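PDB 5UPB: acetoacetate decarboxylase, which belongs to the acetoacetate decarboxylase-like enzymes, a family that typically works through a Schiff-base intermediate, and probably acts as a lyase. Local coordinates for the interface of chains A and B. Residues are numbered along the deposited sequence; one frame, centred on the assembly and turned at random. Chains: chain A/B, Acetoacetate decarboxylase.

Contact 1: the interface of chains A and B. Residues chain A 21-22, 206, 247-248; chain B 136-137.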
ATOM      1  N   TYR A  21     -14.482   9.215 -21.072  1.00 35.71           N
ATOM      2  CA  TYR A  21     -13.075   9.258 -20.676  1.00 33.81           C
ATOM      3  C   TYR A  21     -12.140   8.938 -21.833  1.00 46.17           C
ATOM      4  O   TYR A  21     -12.522   8.282 -22.809  1.00 44.44           O
ATOM      5  CB  TYR A  21     -12.804   8.299 -19.550  1.00 40.07           C
ATOM      6  CG  TYR A  21     -13.221   8.919 -18.223  1.00 47.60           C
ATOM      7  CD1 TYR A  21     -14.557   9.038 -17.847  1.00 65.71           C
ATOM      8  CD2 TYR A  21     -12.247   9.379 -17.341  1.00 72.63           C
ATOM      9  CE1 TYR A  21     -14.898   9.622 -16.623  1.00 65.84           C
ATOM     10  CE2 TYR A  21     -12.578   9.945 -16.130  1.00 73.40           C
ATOM     11  CZ  TYR A  21     -13.889  10.061 -15.774  1.00 66.90           C
ATOM     12  OH  TYR A  21     -14.146  10.649 -14.566  1.00 75.76           O
ATOM     13  N   GLY A  22     -10.920   9.466 -21.725  1.00 31.89           N
ATOM     14  CA  GLY A  22      -9.826   9.053 -22.572  1.00 31.18           C
ATOM     15  C   GLY A  22      -8.716   8.479 -21.723  1.00 32.29           C
ATOM     16  O   GLY A  22      -8.470   8.931 -20.604  1.00 37.25           O
ATOM     17  N   ASP A 206     -12.339   5.836 -30.115  1.00 30.23           N
ATOM     18  CA  ASP A 206     -11.057   6.347 -30.534  1.00 27.26           C
ATOM     19  C   ASP A 206     -10.089   5.271 -30.090  1.00 27.95           C
ATOM     20  O   ASP A 206     -10.246   4.689 -29.004  1.00 29.43           O
ATOM     21  CB  ASP A 206     -10.849   7.739 -29.901  1.00 27.55           C
ATOM     22  CG  ASP A 206      -9.801   8.585 -30.619  1.00 34.70           C
ATOM     23  OD1 ASP A 206      -8.717   8.075 -30.942  1.00 33.44           O
ATOM     24  OD2 ASP A 206     -10.080   9.783 -30.838  1.00 35.82           O
ATOM     25  N   PHE A 247      -7.167   5.290 -26.031  1.00 30.70           N
ATOM     26  CA  PHE A 247      -8.529   4.971 -26.432  1.00 29.96           C
ATOM     27  C   PHE A 247      -9.508   5.873 -25.696  1.00 29.49           C
ATOM     28  O   PHE A 247      -9.176   6.514 -24.689  1.00 31.58           O
ATOM     29  CB  PHE A 247      -8.846   3.491 -26.160  1.00 30.22           C
ATOM     30  CG  PHE A 247      -8.669   3.055 -24.702  1.00 36.01           C
ATOM     31  CD1 PHE A 247      -7.444   2.615 -24.213  1.00 34.50           C
ATOM     32  CD2 PHE A 247      -9.740   3.086 -23.858  1.00 31.95           C
ATOM     33  CE1 PHE A 247      -7.307   2.224 -22.881  1.00 40.91           C
ATOM     34  CE2 PHE A 247      -9.598   2.677 -22.493  1.00 35.44           C
ATOM     35  CZ  PHE A 247      -8.373   2.262 -22.044  1.00 31.82           C
ATOM     36  N   ARG A 248     -10.726   5.923 -26.238  1.00 26.51           N
ATOM     37  CA  ARG A 248     -11.865   6.564 -25.622  1.00 27.83           C
ATOM     38  C   ARG A 248     -12.929   5.499 -25.615  1.00 39.77           C
ATOM     39  O   ARG A 248     -13.176   4.869 -26.648  1.00 34.97           O
ATOM     40  CB  ARG A 248     -12.403   7.797 -26.371  1.00 35.92           C
ATOM     41  CG  ARG A 248     -11.663   9.136 -26.236  1.00 43.86           C
ATOM     42  CD  ARG A 248     -12.414  10.208 -27.101  1.00 40.77           C
ATOM     43  NE  ARG A 248     -12.012  11.615 -26.921  1.00 55.56           N
ATOM     44  CZ  ARG A 248     -11.243  12.338 -27.746  1.00 97.49           C
ATOM     45  NH1 ARG A 248     -10.738  11.836 -28.880  1.00 59.24           N
ATOM     46  NH2 ARG A 248     -10.983  13.601 -27.426  1.00161.88           N
TER
ATOM     47  N   PRO B 136      -6.167  10.541 -25.891  1.00 37.34           N
ATOM     48  CA  PRO B 136      -6.780  11.358 -26.943  1.00 32.96           C
ATOM     49  C   PRO B 136      -7.560  12.534 -26.413  1.00 42.69           C
ATOM     50  O   PRO B 136      -7.893  13.419 -27.193  1.00 36.48           O
ATOM     51  CB  PRO B 136      -7.729  10.380 -27.655  1.00 37.64           C
ATOM     52  CG  PRO B 136      -8.045   9.346 -26.572  1.00 37.67           C
ATOM     53  CD  PRO B 136      -6.845   9.258 -25.696  1.00 31.65           C
ATOM     54  N   VAL B 137      -7.889  12.568 -25.125  1.00 36.57           N
ATOM     55  CA  VAL B 137      -8.600  13.730 -24.586  1.00 40.57           C
ATOM     56  C   VAL B 137      -7.645  14.887 -24.375  1.00 35.91           C
ATOM     57  O   VAL B 137      -7.992  16.042 -24.612  1.00 38.11           O
ATOM     58  CB  VAL B 137      -9.322  13.376 -23.269  1.00 43.66           C
ATOM     59  CG1 VAL B 137      -9.823  14.639 -22.588  1.00 43.85           C
ATOM     60  CG2 VAL B 137     -10.515  12.470 -23.535  1.00 45.26           C
TER
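Against A:Arg248, a poorly ordered side chain, lies the ring of B:Pro136, and the pair shows how a proline can serve a protein interface by shape rather than by hydrogen bonding. Proline ring and arginine side chain run alongside in opposing senses, so that B:Pro136 CG meets the aliphatic A:Arg248 CG at 3.6 Å. B:Pro136 CG also packs on the backbone carbonyl oxygen A:Phe247 O, again at 3.6 Å, while CB turns toward the carboxylate of A:Asp206. Farther out, the guanidinium group as modelled lays one face over the peptide joining the two loop residues, with B:Pro136 C 3.6 Å above its plane and displaced toward the rim. In this modelled position A:Arg248 NH2 comes within 3.1 Å of B:Pro136 O, but no N-H is aimed at that oxygen and no hydrogen bond is made. Beside the proline, B:Val137 brings its CG2 methyl to A:Gly22 CA at 3.6 Å; with CG1 anti to the backbone N (chi1 169°), CG2 is the branch that meets the glycine backbone. A:Asp206, which itself touches the proline, also has OD2 in plane at the modelled guanidinium edge, in a salt bridge with A:Arg248 NH1 at 2.9 Å, its hydrogen bond weak. This may steer the guanidinium. Replacing B:Pro136 with a glycine would probably open a gap beside A:Arg248 CG and A:Phe247 O and let the loop flex. In the fold, chain B contributes the loop between strands 125-129 and 146-153, which reaches across to the start of strands 21-34 and 206-210 and the end of strand 235-249 in chain A.

Contact 2: the interface of chains A and B. Residues chain A 76-77, 79-80; chain B 127, 129, 148.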
ATOM      1  N   PRO A  76      -3.754  13.915  -8.531  1.00 24.86           N
ATOM      2  CA  PRO A  76      -2.956  13.026  -9.383  1.00 28.92           C
ATOM      3  C   PRO A  76      -3.242  11.556  -9.200  1.00 28.10           C
ATOM      4  O   PRO A  76      -3.213  10.799 -10.188  1.00 27.08           O
ATOM      5  CB  PRO A  76      -1.503  13.397  -9.010  1.00 24.34           C
ATOM      6  CG  PRO A  76      -1.598  14.140  -7.711  1.00 26.31           C
ATOM      7  CD  PRO A  76      -2.920  14.814  -7.713  1.00 27.68           C
ATOM      8  N   ALA A  77      -3.476  11.104  -7.967  1.00 28.16           N
ATOM      9  CA  ALA A  77      -3.755   9.697  -7.765  1.00 23.76           C
ATOM     10  C   ALA A  77      -5.090   9.275  -8.363  1.00 24.62           C
ATOM     11  O   ALA A  77      -5.301   8.079  -8.609  1.00 27.16           O
ATOM     12  CB  ALA A  77      -3.726   9.344  -6.268  1.00 27.46           C
ATOM     13  N   ALA A  79      -5.878   9.962 -11.348  1.00 25.75           N
ATOM     14  CA  ALA A  79      -5.670  10.059 -12.795  1.00 27.08           C
ATOM     15  C   ALA A  79      -4.812   8.943 -13.360  1.00 24.35           C
ATOM     16  O   ALA A  79      -4.639   8.874 -14.610  1.00 28.18           O
ATOM     17  CB  ALA A  79      -5.014  11.400 -13.121  1.00 32.51           C
ATOM     18  N   VAL A  80      -4.283   8.058 -12.505  1.00 26.57           N
ATOM     19  CA  VAL A  80      -3.397   6.981 -12.939  1.00 22.51           C
ATOM     20  C   VAL A  80      -3.759   5.722 -12.208  1.00 27.33           C
ATOM     21  O   VAL A  80      -4.185   5.756 -11.044  1.00 27.09           O
ATOM     22  CB  VAL A  80      -1.898   7.295 -12.714  1.00 23.62           C
ATOM     23  CG1 VAL A  80      -1.448   8.427 -13.648  1.00 29.65           C
ATOM     24  CG2 VAL A  80      -1.623   7.691 -11.264  1.00 27.99           C
TER
ATOM     25  N   THR B 127       2.767   9.870  -5.678  1.00 28.95           N
ATOM     26  CA  THR B 127       2.234   9.761  -7.037  1.00 28.81           C
ATOM     27  C   THR B 127       2.621  10.967  -7.859  1.00 27.59           C
ATOM     28  O   THR B 127       2.386  12.111  -7.441  1.00 29.17           O
ATOM     29  CB  THR B 127       0.697   9.634  -7.040  1.00 35.14           C
ATOM     30  OG1 THR B 127       0.354   8.427  -6.380  1.00 28.88           O
ATOM     31  CG2 THR B 127       0.144   9.621  -8.492  1.00 32.57           C
ATOM     32  N   ALA B 129       1.519  12.312 -11.563  1.00 27.69           N
ATOM     33  CA  ALA B 129       0.612  12.117 -12.679  1.00 27.61           C
ATOM     34  C   ALA B 129       0.977  13.121 -13.767  1.00 25.24           C
ATOM     35  O   ALA B 129       0.925  14.338 -13.548  1.00 29.22           O
ATOM     36  CB  ALA B 129      -0.838  12.296 -12.238  1.00 30.75           C
ATOM     37  N   GLY B 148       0.558  16.777 -11.959  1.00 27.58           N
ATOM     38  CA  GLY B 148       0.303  16.783 -10.513  1.00 25.72           C
ATOM     39  C   GLY B 148       1.154  15.782  -9.763  1.00 24.82           C
ATOM     40  O   GLY B 148       1.491  14.701 -10.273  1.00 28.37           O
TER
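B:Ala129 and A:Pro76 press a methyl against a ring carbon, a compact example of small side chains bringing two backbones close together. B:Ala129 CB and A:Pro76 CB are 3.5 Å apart, a snug carbon contact. B:Ala129 CB also lies 3.5 Å from the backbone carbonyl oxygen A:Pro76 O, so it packs on both the ring and the peptide that follows it. A:Pro76 CB is covered further by the neighbouring strand, where it comes to 3.5 Å from the carbonyl oxygen B:Gly148 O. The proline thus fits against two strands of chain B at once, and the absence of a side chain at B:Gly148 probably lets the ring come up to the peptide. Next to this core, A:Val80 and B:Thr127 meet tip to tip, with A:Val80 CG2 3.8 Å from B:Thr127 CG2. The threonine presents carbon rather than oxygen here: CG2 is anti to its backbone N, with OG1 swung beside that nitrogen (chi1 -63°). On the valine, with CG1 anti to the carbonyl carbon (chi1 -68°), CG2 falls between the backbone N and the carbonyl carbon and meets the threonine. Packing slackens away from the proline. The backbone of A:Ala77 still packs on the threonine methyl, A:Ala77 CA lying 4.0 Å from B:Thr127 CG2, but A:Ala77 CB is farther off, at 4.2 Å from the hydroxyl oxygen B:Thr127 OG1. A:Ala79 CB stands 4.4 Å from B:Ala129 CB, with essentially none of the surface of A:Ala79 hidden by chain B. The patch fits 3-10 helix 76-78 and the start of strand 80-92 against strands 125-129 and 146-153 of chain B, and so probably helps to set how the subunits dock.

Roughly 17 Å separates the C-alpha centres of contact 1 and contact 2, yet one segment of chain B serves both: strands 125-129 and 146-153 supply contact 2, and the loop joining them supplies contact 1. The chain A elements differ, so this strand-loop-strand unit rests on two distinct regions of its neighbour, which would limit its freedom to swing. Because the interface is two-fold symmetric, chain A offers the same unit to chain B in return. Such reciprocal exchange fits a stable pairing within the deposited tetramer, although the structure alone does not show which assembly forms in solution.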